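Local coordinates for RING finger protein unkempt homolog (Mus musculus, PDB 5ELK), which binds RNA sequence-specifically through clustered CCCH zinc fingers, represses translation and helps establish and maintain the early morphology of cortical neurons, at residues A[95-100]-A[110-115]; A[48-53]-A[86-91]; A[37-42]-A[65-70]. All coordinates share one frame; numbering follows the deposited sequence.

How the contacts relate
The three contacts sit in three clustered CCCH zinc fingers bound to RNA and differ in how close they come to it. Contact 1 lies within one finger, joining two of its zinc ligands and reading the bases of U3, A4 and G5 of chain B. Contact 2, its centre about 17 Å from that of contact 1, ties the preceding finger to the chain leading into that one; Phe87 CZ packs 3.4 Å from Phe111 O of contact 1. Contact 3 touches contact 2, with Arg42 NH2 2.8 Å from Phe87 O in a weak hydrogen bond, but its nearest atom stays about 6 Å from the RNA. Centres of contacts 1 and 3 are about 24 Å apart.

Contact 1: A[95-100]-A[110-115]; sequences TKCNDM and PFCAFA. With ZN (zinc ion), chain E; nucleotides of chain B.
Cys97 and Cys112 meet through a shared zinc ion, which Cys97 SG binds at 2.3 Å and Cys112 SG at 2.4 Å. Cysteine suits both places, since a compact thiolate can hold the metal and still take an N-H: Phe114 N donates to Cys112 SG, and Met100 N makes a weak bond to Cys97 SG, which thereby caps the start of the helix. Two backbone bonds clamp the segments beside the metal. Ala115 N gives a nearly straight bond to Thr95 O (2.8 Å, 172°), reaching it from above the carbonyl plane, while Cys97 N lies on an in-plane lone pair of Ala115 O.

Phe114 carries the contact on to the RNA. Its CB packs 3.6 Å from Cys97 CB; CG stands anti to the carbonyl carbon (chi1 -64°), beside the backbone N, and the ring beyond it lies between two bases. A4 of chain B lies over one face and U3 of chain B over the other, each offset toward the rim; CZ is 3.3 Å from C5 of A4. A broad, flat, apolar side chain is what such a sandwich needs. Around it the backbone reads base edges: Asn98 N donates to N1 of A4 and Lys96 O accepts from its N6, Ala113 N donates to O6 of G5 of chain B (2.8 Å), and Ala113 O accepts from N3 of U3.

Farther out, Lys93 NZ bonds to Phe114 O, and Arg108 pairs with Asp99. Cys106 and His116 complete the metal site, the three-cysteine, one-histidine centre of a CCCH zinc finger whose main chain and intercalated aromatic ring recognise single-stranded RNA.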
loop_
_atom_site.group_PDB
_atom_site.type_symbol
_atom_site.label_atom_id
_atom_site.label_comp_id
_atom_site.label_asym_id
_atom_site.label_seq_id
_atom_site.Cartn_x
_atom_site.Cartn_y
_atom_site.Cartn_z
ATOM N N THR A 95 12.130 -5.493 2.620
ATOM C CA THR A 95 13.267 -4.644 2.959
ATOM C C THR A 95 13.109 -4.098 4.366
ATOM O O THR A 95 12.032 -3.646 4.756
ATOM C CB THR A 95 13.380 -3.444 1.992
ATOM O OG1 THR A 95 13.539 -3.920 0.648
ATOM C CG2 THR A 95 14.563 -2.558 2.353
ATOM N N LYS A 96 14.204 -4.119 5.116
ATOM C CA LYS A 96 14.223 -3.654 6.498
ATOM C C LYS A 96 13.713 -2.229 6.662
ATOM O O LYS A 96 14.117 -1.322 5.943
ATOM C CB LYS A 96 15.650 -3.712 7.046
ATOM C CG LYS A 96 16.273 -5.092 7.042
ATOM C CD LYS A 96 17.634 -5.085 7.728
ATOM C CE LYS A 96 18.717 -4.418 6.873
ATOM N NZ LYS A 96 19.809 -3.803 7.687
ATOM N N CYS A 97 12.836 -2.035 7.636
ATOM C CA CYS A 97 12.375 -0.701 7.989
ATOM C C CYS A 97 13.497 0.092 8.667
ATOM O O CYS A 97 14.016 -0.290 9.722
ATOM C CB CYS A 97 11.157 -0.794 8.904
ATOM S SG CYS A 97 10.530 0.787 9.490
ATOM N N ASN A 98 13.858 1.206 8.051
ATOM C CA ASN A 98 14.978 2.011 8.509
ATOM C C ASN A 98 14.690 2.714 9.832
ATOM O O ASN A 98 15.558 2.817 10.693
ATOM C CB ASN A 98 15.311 3.044 7.439
ATOM C CG ASN A 98 16.785 3.177 7.205
ATOM O OD1 ASN A 98 17.359 4.243 7.410
ATOM N ND2 ASN A 98 17.415 2.097 6.763
ATOM N N ASP A 99 13.463 3.193 9.989
ATOM C CA ASP A 99 13.060 3.901 11.197
ATOM C C ASP A 99 13.159 2.978 12.402
ATOM O O ASP A 99 13.555 3.393 13.495
ATOM C CB ASP A 99 11.619 4.404 11.063
ATOM C CG ASP A 99 11.425 5.308 9.869
ATOM O OD1 ASP A 99 11.211 4.786 8.749
ATOM O OD2 ASP A 99 11.491 6.545 10.053
ATOM N N MET A 100 12.777 1.722 12.197
ATOM C CA MET A 100 12.784 0.744 13.268
ATOM C C MET A 100 14.223 0.399 13.616
ATOM O O MET A 100 14.559 0.196 14.786
ATOM C CB MET A 100 12.006 -0.516 12.857
ATOM C CG MET A 100 12.066 -1.670 13.872
ATOM S SD MET A 100 11.264 -1.328 15.446
ATOM C CE MET A 100 9.526 -1.463 15.019
ATOM N N PRO A 110 1.560 -0.945 12.325
ATOM C CA PRO A 110 1.046 -2.118 11.606
ATOM C C PRO A 110 0.802 -1.894 10.116
ATOM O O PRO A 110 0.411 -2.835 9.427
ATOM C CB PRO A 110 -0.275 -2.412 12.318
ATOM C CG PRO A 110 -0.726 -1.071 12.826
ATOM C CD PRO A 110 0.525 -0.314 13.167
ATOM N N PHE A 111 1.050 -0.682 9.625
ATOM C CA PHE A 111 0.796 -0.358 8.226
ATOM C C PHE A 111 2.076 0.065 7.541
ATOM O O PHE A 111 2.053 0.589 6.426
ATOM C CB PHE A 111 -0.272 0.729 8.117
ATOM C CG PHE A 111 -1.592 0.334 8.717
ATOM C CD1 PHE A 111 -2.118 -0.923 8.497
ATOM C CD2 PHE A 111 -2.291 1.206 9.521
ATOM C CE1 PHE A 111 -3.323 -1.293 9.056
ATOM C CE2 PHE A 111 -3.500 0.839 10.079
ATOM C CZ PHE A 111 -4.012 -0.414 9.844
ATOM N N CYS A 112 3.200 -0.182 8.204
ATOM C CA CYS A 112 4.492 -0.034 7.561
ATOM C C CYS A 112 4.595 -1.118 6.504
ATOM O O CYS A 112 4.205 -2.264 6.754
ATOM C CB CYS A 112 5.628 -0.191 8.574
ATOM S SG CYS A 112 7.269 0.197 7.893
ATOM N N ALA A 113 5.124 -0.765 5.336
ATOM C CA ALA A 113 5.275 -1.715 4.225
ATOM C C ALA A 113 6.644 -2.382 4.259
ATOM O O ALA A 113 6.963 -3.205 3.396
ATOM C CB ALA A 113 5.070 -1.014 2.881
ATOM N N PHE A 114 7.446 -2.013 5.255
ATOM C CA PHE A 114 8.796 -2.549 5.420
ATOM C C PHE A 114 8.893 -3.521 6.588
ATOM O O PHE A 114 8.020 -3.574 7.454
ATOM C CB PHE A 114 9.781 -1.402 5.604
ATOM C CG PHE A 114 9.874 -0.514 4.405
ATOM C CD1 PHE A 114 8.981 0.530 4.228
ATOM C CD2 PHE A 114 10.823 -0.742 3.436
ATOM C CE1 PHE A 114 9.054 1.339 3.117
ATOM C CE2 PHE A 114 10.892 0.065 2.318
ATOM C CZ PHE A 114 10.009 1.106 2.164
ATOM N N ALA A 115 9.970 -4.291 6.609
ATOM C CA ALA A 115 10.126 -5.343 7.603
ATOM C C ALA A 115 10.590 -4.781 8.939
ATOM O O ALA A 115 11.478 -3.934 9.006
ATOM C CB ALA A 115 11.087 -6.399 7.098
HETATM ZN ZN ZN E . 8.367 0.404 10.005
ATOM P P A B 4 9.828 4.206 -3.090
ATOM O OP1 A B 4 8.987 5.133 -3.898
ATOM O OP2 A B 4 11.268 4.024 -3.406
ATOM O "O5'" A B 4 9.732 4.660 -1.561
ATOM C "C5'" A B 4 8.468 4.896 -0.951
ATOM C "C4'" A B 4 8.589 5.557 0.405
ATOM O "O4'" A B 4 9.234 4.662 1.356
ATOM C "C3'" A B 4 9.380 6.865 0.465
ATOM O "O3'" A B 4 8.820 7.627 1.528
ATOM C "C2'" A B 4 10.755 6.391 0.920
ATOM O "O2'" A B 4 11.558 7.400 1.503
ATOM C "C1'" A B 4 10.357 5.318 1.932
ATOM N N9 A B 4 11.373 4.303 2.212
ATOM C C8 A B 4 12.230 3.704 1.322
ATOM N N7 A B 4 12.994 2.790 1.870
ATOM C C5 A B 4 12.616 2.769 3.209
ATOM C C6 A B 4 13.065 2.001 4.304
ATOM N N6 A B 4 14.029 1.082 4.213
ATOM N N1 A B 4 12.475 2.219 5.508
ATOM C C2 A B 4 11.500 3.147 5.582
ATOM N N3 A B 4 10.992 3.929 4.621
ATOM C C4 A B 4 11.602 3.693 3.435
ATOM P P U B 3 12.282 -1.153 -5.303
ATOM O OP1 U B 3 13.404 -0.486 -4.604
ATOM O OP2 U B 3 12.331 -2.600 -5.638
ATOM O "O5'" U B 3 10.990 -0.923 -4.406
ATOM C "C5'" U B 3 9.790 -0.420 -4.972
ATOM C "C4'" U B 3 9.086 0.497 -4.007
ATOM O "O4'" U B 3 8.597 -0.287 -2.879
ATOM C "C3'" U B 3 9.971 1.587 -3.411
ATOM O "O3'" U B 3 9.168 2.738 -3.133
ATOM C "C2'" U B 3 10.424 0.952 -2.100
ATOM O "O2'" U B 3 10.865 1.867 -1.119
ATOM C "C1'" U B 3 9.152 0.219 -1.677
ATOM N N1 U B 3 9.361 -0.896 -0.735
ATOM C C2 U B 3 8.440 -1.074 0.294
ATOM O O2 U B 3 7.457 -0.360 0.451
ATOM N N3 U B 3 8.698 -2.126 1.148
ATOM C C4 U B 3 9.765 -2.996 1.095
ATOM O O4 U B 3 9.866 -3.890 1.940
ATOM C C5 U B 3 10.667 -2.742 0.008
ATOM C C6 U B 3 10.448 -1.731 -0.846
ATOM P P G B 5 8.394 9.159 1.347
ATOM O OP1 G B 5 8.885 9.696 0.048
ATOM O OP2 G B 5 8.788 9.848 2.605
ATOM O "O5'" G B 5 6.801 9.095 1.363
ATOM C "C5'" G B 5 6.059 8.926 0.162
ATOM C "C4'" G B 5 4.641 8.491 0.443
ATOM O "O4'" G B 5 4.636 7.079 0.794
ATOM C "C3'" G B 5 3.938 9.223 1.590
ATOM O "O3'" G B 5 2.554 9.391 1.278
ATOM C "C2'" G B 5 4.079 8.246 2.754
ATOM O "O2'" G B 5 3.080 8.366 3.748
ATOM C "C1'" G B 5 3.997 6.899 2.040
ATOM N N9 G B 5 4.672 5.806 2.750
ATOM C C8 G B 5 6.024 5.675 2.970
ATOM N N7 G B 5 6.324 4.593 3.629
ATOM C C5 G B 5 5.103 3.976 3.864
ATOM C C6 G B 5 4.799 2.763 4.539
ATOM O O6 G B 5 5.573 1.976 5.083
ATOM N N1 G B 5 3.436 2.502 4.556
ATOM C C2 G B 5 2.483 3.306 3.977
ATOM N N2 G B 5 1.216 2.880 4.091
ATOM N N3 G B 5 2.748 4.437 3.341
ATOM C C4 G B 5 4.071 4.709 3.322
#

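Contact 2: A[48-53]-A[86-91]; sequences HKYRSS and QFHPEI. With nucleotides of chain B.
His88 carries its CG anti to the backbone N (chi1 -167°), and chi2 of -89° turns the imidazole so that it meets Tyr50 and Ser52. The contact joins one CCCH zinc finger to the chain running into the next. His88 NE2 donates to Tyr50 O at 2.6 Å, with the carbonyl oxygen close to the ring plane, while Glu90 N donates to ND1 at 3.2 Å. Held at both nitrogens, the imidazole cannot easily rotate, and a histidine suits the place because its flat ring is a donor at one corner and an acceptor at the other.

Ser52 lies over one face of this ring, its CB making a CH-pi contact, and Pro89 CD lies over the opposite face. A small residue lets the backbone come this near; the same CB packs 3.6 Å from Ile91 CD1. Tyr50 passes the histidine obliquely, CE1 3.8 Å from His88 CD2, the ring planes 61° apart. Its hydroxyl bonds to Arg43 O and accepts from a water that also makes a weak bond to Phe87 O.

On the RNA side, the side chain of Gln86, extended beyond CG, donates from NE2 to O2 of U3 of chain B at 2.8 Å.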
loop_
_atom_site.group_PDB
_atom_site.type_symbol
_atom_site.label_atom_id
_atom_site.label_comp_id
_atom_site.label_asym_id
_atom_site.label_seq_id
_atom_site.Cartn_x
_atom_site.Cartn_y
_atom_site.Cartn_z
ATOM N N HIS A 48 -6.924 -8.853 -8.899
ATOM C CA HIS A 48 -6.192 -8.307 -10.032
ATOM C C HIS A 48 -4.739 -8.698 -9.911
ATOM O O HIS A 48 -4.091 -8.426 -8.896
ATOM C CB HIS A 48 -6.339 -6.790 -10.085
ATOM C CG HIS A 48 -7.756 -6.334 -10.166
ATOM N ND1 HIS A 48 -8.488 -5.975 -9.055
ATOM C CD2 HIS A 48 -8.590 -6.199 -11.226
ATOM C CE1 HIS A 48 -9.706 -5.624 -9.428
ATOM N NE2 HIS A 48 -9.794 -5.754 -10.739
ATOM N N LYS A 49 -4.233 -9.347 -10.951
ATOM C CA LYS A 49 -2.854 -9.792 -10.965
ATOM C C LYS A 49 -2.024 -8.780 -11.722
ATOM O O LYS A 49 -2.168 -8.629 -12.936
ATOM C CB LYS A 49 -2.741 -11.167 -11.625
ATOM C CG LYS A 49 -2.257 -12.261 -10.681
ATOM C CD LYS A 49 -3.383 -13.158 -10.194
ATOM C CE LYS A 49 -3.717 -12.943 -8.717
ATOM N NZ LYS A 49 -2.710 -13.546 -7.788
ATOM N N TYR A 50 -1.179 -8.062 -10.996
ATOM C CA TYR A 50 -0.288 -7.103 -11.613
ATOM C C TYR A 50 1.117 -7.224 -11.051
ATOM O O TYR A 50 1.316 -7.708 -9.943
ATOM C CB TYR A 50 -0.820 -5.678 -11.439
ATOM C CG TYR A 50 -1.220 -5.316 -10.016
ATOM C CD1 TYR A 50 -0.303 -4.759 -9.132
ATOM C CD2 TYR A 50 -2.515 -5.510 -9.568
ATOM C CE1 TYR A 50 -0.669 -4.415 -7.851
ATOM C CE2 TYR A 50 -2.882 -5.169 -8.287
ATOM C CZ TYR A 50 -1.960 -4.626 -7.433
ATOM O OH TYR A 50 -2.343 -4.292 -6.154
ATOM N N ARG A 51 2.084 -6.788 -11.851
ATOM C CA ARG A 51 3.489 -6.852 -11.494
ATOM C C ARG A 51 3.858 -5.736 -10.509
ATOM O O ARG A 51 3.135 -4.743 -10.381
ATOM C CB ARG A 51 4.346 -6.777 -12.772
ATOM C CG ARG A 51 4.716 -8.126 -13.431
ATOM C CD ARG A 51 3.648 -9.228 -13.279
ATOM N NE ARG A 51 3.031 -9.600 -14.548
ATOM C CZ ARG A 51 1.849 -10.203 -14.665
ATOM N NH1 ARG A 51 1.123 -10.507 -13.597
ATOM N NH2 ARG A 51 1.380 -10.495 -15.867
ATOM N N SER A 52 4.977 -5.916 -9.808
ATOM C CA SER A 52 5.454 -4.919 -8.855
ATOM C C SER A 52 5.831 -3.601 -9.537
ATOM O O SER A 52 5.762 -2.541 -8.924
ATOM C CB SER A 52 6.666 -5.446 -8.078
ATOM O OG SER A 52 7.713 -5.814 -8.957
ATOM N N SER A 53 6.227 -3.670 -10.801
ATOM C CA SER A 53 6.766 -2.503 -11.496
ATOM C C SER A 53 5.688 -1.430 -11.737
ATOM O O SER A 53 4.531 -1.764 -11.988
ATOM C CB SER A 53 7.394 -2.927 -12.826
ATOM O OG SER A 53 6.573 -3.864 -13.491
ATOM N N GLN A 86 4.073 -0.647 -2.880
ATOM C CA GLN A 86 4.653 -0.865 -1.564
ATOM C C GLN A 86 4.047 -2.090 -0.894
ATOM O O GLN A 86 4.727 -2.799 -0.155
ATOM C CB GLN A 86 4.474 0.370 -0.684
ATOM C CG GLN A 86 5.362 1.542 -1.087
ATOM C CD GLN A 86 5.576 2.536 0.032
ATOM O OE1 GLN A 86 4.932 3.579 0.080
ATOM N NE2 GLN A 86 6.488 2.216 0.943
ATOM N N PHE A 87 2.781 -2.360 -1.196
ATOM C CA PHE A 87 2.082 -3.487 -0.603
ATOM C C PHE A 87 1.878 -4.591 -1.620
ATOM O O PHE A 87 0.950 -5.390 -1.510
ATOM C CB PHE A 87 0.758 -3.016 -0.025
ATOM C CG PHE A 87 0.925 -2.098 1.143
ATOM C CD1 PHE A 87 1.115 -0.748 0.952
ATOM C CD2 PHE A 87 0.936 -2.592 2.435
ATOM C CE1 PHE A 87 1.286 0.093 2.022
ATOM C CE2 PHE A 87 1.105 -1.747 3.508
ATOM C CZ PHE A 87 1.279 -0.409 3.303
ATOM N N HIS A 88 2.760 -4.649 -2.611
ATOM C CA HIS A 88 2.736 -5.757 -3.544
ATOM C C HIS A 88 3.320 -6.994 -2.858
ATOM O O HIS A 88 4.297 -6.882 -2.122
ATOM C CB HIS A 88 3.537 -5.426 -4.796
ATOM C CG HIS A 88 3.311 -6.386 -5.916
ATOM N ND1 HIS A 88 4.053 -7.541 -6.077
ATOM C CD2 HIS A 88 2.405 -6.384 -6.925
ATOM C CE1 HIS A 88 3.624 -8.193 -7.138
ATOM N NE2 HIS A 88 2.625 -7.516 -7.672
ATOM N N PRO A 89 2.731 -8.178 -3.101
ATOM C CA PRO A 89 3.226 -9.442 -2.535
ATOM C C PRO A 89 4.734 -9.661 -2.614
ATOM O O PRO A 89 5.275 -10.343 -1.757
ATOM C CB PRO A 89 2.519 -10.487 -3.391
ATOM C CG PRO A 89 1.216 -9.858 -3.715
ATOM C CD PRO A 89 1.501 -8.390 -3.885
ATOM N N GLU A 90 5.385 -9.098 -3.626
ATOM C CA GLU A 90 6.819 -9.289 -3.854
ATOM C C GLU A 90 7.652 -8.132 -3.307
ATOM O O GLU A 90 8.880 -8.185 -3.313
ATOM C CB GLU A 90 7.106 -9.430 -5.350
ATOM C CG GLU A 90 6.435 -10.605 -6.019
ATOM C CD GLU A 90 6.797 -10.712 -7.491
ATOM O OE1 GLU A 90 6.487 -11.756 -8.108
ATOM O OE2 GLU A 90 7.394 -9.751 -8.029
ATOM N N ILE A 91 6.981 -7.094 -2.826
ATOM C CA ILE A 91 7.655 -5.889 -2.349
ATOM C C ILE A 91 7.494 -5.787 -0.832
ATOM O O ILE A 91 8.408 -5.357 -0.126
ATOM C CB ILE A 91 7.045 -4.618 -3.008
ATOM C CG1 ILE A 91 7.143 -4.691 -4.539
ATOM C CG2 ILE A 91 7.699 -3.341 -2.468
ATOM C CD1 ILE A 91 8.563 -4.681 -5.085
ATOM P P U B 3 12.282 -1.153 -5.303
ATOM O OP1 U B 3 13.404 -0.486 -4.604
ATOM O OP2 U B 3 12.331 -2.600 -5.638
ATOM O "O5'" U B 3 10.990 -0.923 -4.406
ATOM C "C5'" U B 3 9.790 -0.420 -4.972
ATOM C "C4'" U B 3 9.086 0.497 -4.007
ATOM O "O4'" U B 3 8.597 -0.287 -2.879
ATOM C "C3'" U B 3 9.971 1.587 -3.411
ATOM O "O3'" U B 3 9.168 2.738 -3.133
ATOM C "C2'" U B 3 10.424 0.952 -2.100
ATOM O "O2'" U B 3 10.865 1.867 -1.119
ATOM C "C1'" U B 3 9.152 0.219 -1.677
ATOM N N1 U B 3 9.361 -0.896 -0.735
ATOM C C2 U B 3 8.440 -1.074 0.294
ATOM O O2 U B 3 7.457 -0.360 0.451
ATOM N N3 U B 3 8.698 -2.126 1.148
ATOM C C4 U B 3 9.765 -2.996 1.095
ATOM O O4 U B 3 9.866 -3.890 1.940
ATOM C C5 U B 3 10.667 -2.742 0.008
ATOM C C6 U B 3 10.448 -1.731 -0.846
ATOM P P G B 5 8.394 9.159 1.347
ATOM O OP1 G B 5 8.885 9.696 0.048
ATOM O OP2 G B 5 8.788 9.848 2.605
ATOM O "O5'" G B 5 6.801 9.095 1.363
ATOM C "C5'" G B 5 6.059 8.926 0.162
ATOM C "C4'" G B 5 4.641 8.491 0.443
ATOM O "O4'" G B 5 4.636 7.079 0.794
ATOM C "C3'" G B 5 3.938 9.223 1.590
ATOM O "O3'" G B 5 2.554 9.391 1.278
ATOM C "C2'" G B 5 4.079 8.246 2.754
ATOM O "O2'" G B 5 3.080 8.366 3.748
ATOM C "C1'" G B 5 3.997 6.899 2.040
ATOM N N9 G B 5 4.672 5.806 2.750
ATOM C C8 G B 5 6.024 5.675 2.970
ATOM N N7 G B 5 6.324 4.593 3.629
ATOM C C5 G B 5 5.103 3.976 3.864
ATOM C C6 G B 5 4.799 2.763 4.539
ATOM O O6 G B 5 5.573 1.976 5.083
ATOM N N1 G B 5 3.436 2.502 4.556
ATOM C C2 G B 5 2.483 3.306 3.977
ATOM N N2 G B 5 1.216 2.880 4.091
ATOM N N3 G B 5 2.748 4.437 3.341
ATOM C C4 G B 5 4.071 4.709 3.322
ATOM P P A B 4 9.828 4.206 -3.090
ATOM O OP1 A B 4 8.987 5.133 -3.898
ATOM O OP2 A B 4 11.268 4.024 -3.406
ATOM O "O5'" A B 4 9.732 4.660 -1.561
ATOM C "C5'" A B 4 8.468 4.896 -0.951
ATOM C "C4'" A B 4 8.589 5.557 0.405
ATOM O "O4'" A B 4 9.234 4.662 1.356
ATOM C "C3'" A B 4 9.380 6.865 0.465
ATOM O "O3'" A B 4 8.820 7.627 1.528
ATOM C "C2'" A B 4 10.755 6.391 0.920
ATOM O "O2'" A B 4 11.558 7.400 1.503
ATOM C "C1'" A B 4 10.357 5.318 1.932
ATOM N N9 A B 4 11.373 4.303 2.212
ATOM C C8 A B 4 12.230 3.704 1.322
ATOM N N7 A B 4 12.994 2.790 1.870
ATOM C C5 A B 4 12.616 2.769 3.209
ATOM C C6 A B 4 13.065 2.001 4.304
ATOM N N6 A B 4 14.029 1.082 4.213
ATOM N N1 A B 4 12.475 2.219 5.508
ATOM C C2 A B 4 11.500 3.147 5.582
ATOM N N3 A B 4 10.992 3.929 4.621
ATOM C C4 A B 4 11.602 3.693 3.435
HETATM O O HOH W 1 -0.307 -4.359 -4.192
#

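Contact 3: A[37-42]-A[65-70]. With ZN (zinc ion), chain D.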
loop_
_atom_site.group_PDB
_atom_site.type_symbol
_atom_site.label_atom_id
_atom_site.label_comp_id
_atom_site.label_asym_id
_atom_site.label_seq_id
_atom_site.Cartn_x
_atom_site.Cartn_y
_atom_site.Cartn_z
ATOM N N ASN A 37 -8.752 8.489 -2.105
ATOM C CA ASN A 37 -8.749 8.957 -3.484
ATOM C C ASN A 37 -8.216 7.881 -4.432
ATOM O O ASN A 37 -7.988 6.737 -4.026
ATOM C CB ASN A 37 -7.949 10.259 -3.606
ATOM C CG ASN A 37 -6.589 10.186 -2.935
ATOM O OD1 ASN A 37 -5.683 9.500 -3.407
ATOM N ND2 ASN A 37 -6.433 10.910 -1.836
ATOM N N SER A 38 -8.036 8.248 -5.697
ATOM C CA SER A 38 -7.583 7.312 -6.721
ATOM C C SER A 38 -6.113 6.998 -6.532
ATOM O O SER A 38 -5.678 5.869 -6.761
ATOM C CB SER A 38 -7.818 7.893 -8.120
ATOM O OG SER A 38 -7.107 9.105 -8.297
ATOM N N LYS A 39 -5.356 8.007 -6.108
ATOM C CA LYS A 39 -3.910 7.880 -5.907
ATOM C C LYS A 39 -3.541 7.140 -4.612
ATOM O O LYS A 39 -2.370 6.847 -4.362
ATOM C CB LYS A 39 -3.257 9.270 -5.943
ATOM C CG LYS A 39 -3.114 9.833 -7.352
ATOM C CD LYS A 39 -2.919 11.347 -7.370
ATOM C CE LYS A 39 -1.451 11.752 -7.392
ATOM N NZ LYS A 39 -0.801 11.599 -6.062
ATOM N N ASP A 40 -4.559 6.819 -3.821
ATOM C CA ASP A 40 -4.419 6.150 -2.526
ATOM C C ASP A 40 -4.947 4.723 -2.668
ATOM O O ASP A 40 -4.709 3.854 -1.822
ATOM C CB ASP A 40 -5.270 6.920 -1.505
ATOM C CG ASP A 40 -4.976 6.541 -0.079
ATOM O OD1 ASP A 40 -3.814 6.226 0.234
ATOM O OD2 ASP A 40 -5.916 6.579 0.744
ATOM N N ARG A 41 -5.662 4.490 -3.763
ATOM C CA ARG A 41 -6.388 3.252 -3.963
ATOM C C ARG A 41 -5.456 2.104 -4.298
ATOM O O ARG A 41 -4.369 2.296 -4.845
ATOM C CB ARG A 41 -7.411 3.432 -5.082
ATOM C CG ARG A 41 -8.247 2.207 -5.364
ATOM C CD ARG A 41 -9.431 2.564 -6.232
ATOM N NE ARG A 41 -9.481 1.750 -7.441
ATOM C CZ ARG A 41 -10.012 0.534 -7.498
ATOM N NH1 ARG A 41 -10.534 -0.024 -6.412
ATOM N NH2 ARG A 41 -10.017 -0.129 -8.643
ATOM N N ARG A 42 -5.907 0.904 -3.972
ATOM C CA ARG A 42 -5.147 -0.304 -4.226
ATOM C C ARG A 42 -6.081 -1.404 -4.716
ATOM O O ARG A 42 -7.043 -1.763 -4.038
ATOM C CB ARG A 42 -4.432 -0.740 -2.939
ATOM C CG ARG A 42 -3.777 -2.091 -2.999
ATOM C CD ARG A 42 -2.682 -2.195 -1.957
ATOM N NE ARG A 42 -2.034 -3.504 -1.950
ATOM C CZ ARG A 42 -2.429 -4.531 -1.205
ATOM N NH1 ARG A 42 -3.475 -4.409 -0.402
ATOM N NH2 ARG A 42 -1.773 -5.680 -1.254
ATOM N N GLY A 65 1.092 9.893 -10.738
ATOM C CA GLY A 65 0.088 10.785 -11.303
ATOM C C GLY A 65 -1.287 10.165 -11.200
ATOM O O GLY A 65 -1.466 9.172 -10.507
ATOM N N ASP A 66 -2.265 10.751 -11.882
ATOM C CA ASP A 66 -3.627 10.241 -11.843
ATOM C C ASP A 66 -3.633 8.884 -12.560
ATOM O O ASP A 66 -3.127 8.794 -13.673
ATOM C CB ASP A 66 -4.560 11.240 -12.530
ATOM C CG ASP A 66 -6.022 10.891 -12.359
ATOM O OD1 ASP A 66 -6.358 10.180 -11.385
ATOM O OD2 ASP A 66 -6.831 11.340 -13.208
ATOM N N PRO A 67 -4.137 7.812 -11.907
ATOM C CA PRO A 67 -4.178 6.490 -12.547
ATOM C C PRO A 67 -5.122 6.396 -13.747
ATOM O O PRO A 67 -4.898 5.555 -14.613
ATOM C CB PRO A 67 -4.664 5.577 -11.422
ATOM C CG PRO A 67 -4.295 6.294 -10.176
ATOM C CD PRO A 67 -4.551 7.720 -10.501
ATOM N N GLY A 68 -6.168 7.216 -13.790
ATOM C CA GLY A 68 -6.884 7.432 -15.035
ATOM C C GLY A 68 -5.830 8.036 -15.939
ATOM O O GLY A 68 -4.886 8.595 -15.424
ATOM N N LYS A 69 -5.974 7.943 -17.253
ATOM C CA LYS A 69 -4.918 8.351 -18.201
ATOM C C LYS A 69 -3.977 7.189 -18.441
ATOM O O LYS A 69 -3.021 7.305 -19.208
ATOM C CB LYS A 69 -4.126 9.604 -17.775
ATOM C CG LYS A 69 -4.996 10.813 -17.465
ATOM C CD LYS A 69 -4.179 12.038 -17.075
ATOM C CE LYS A 69 -5.023 13.314 -17.166
ATOM N NZ LYS A 69 -5.447 13.620 -18.564
ATOM N N CYS A 70 -4.226 6.075 -17.752
ATOM C CA CYS A 70 -3.835 4.793 -18.295
ATOM C C CYS A 70 -5.076 4.172 -18.906
ATOM O O CYS A 70 -6.051 3.898 -18.215
ATOM C CB CYS A 70 -3.240 3.851 -17.264
ATOM S SG CYS A 70 -2.768 2.306 -18.052
HETATM ZN ZN ZN D . -1.545 1.075 -16.399
#
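Pro67 and Ser38 meet in an exposed contact whose one polar link is weak: Ser38 OG donates to Asp66 OD1 at 3.4 Å. It brings the end of one CCCH zinc finger against the loop of the next that leads to the zinc ligand Cys70. Ser38 OG stands between its backbone N and carbonyl carbon (chi1 60°), a position from which it also lies 3.6 Å from Pro67 CD. A short hydroxyl side chain suits a place that faces both a carboxylate and a proline ring.

The ring of Pro67 fills the middle of the contact, CD facing the Ser38 side chain and CG 3.7 Å from Ser38 O. Lys39 crosses it at about a right angle, and its CG packs 3.6 Å from Gly65 O, so the lysine contributes its aliphatic chain here. An alanine in place of Pro67 would probably open a gap beside Ser38 and Lys39 and give the backbone at the start of the following turn more freedom.

That turn, type II from Pro67 to Cys70, is closed by Cys70 N bonding to Pro67 O. Nearby, Arg41 forms a salt bridge with Asp74, another tie to the finger that holds Cys70. With Cys55, Cys76 and His80 completing the site, Cys70 SG binds the zinc ion at 2.4 Å.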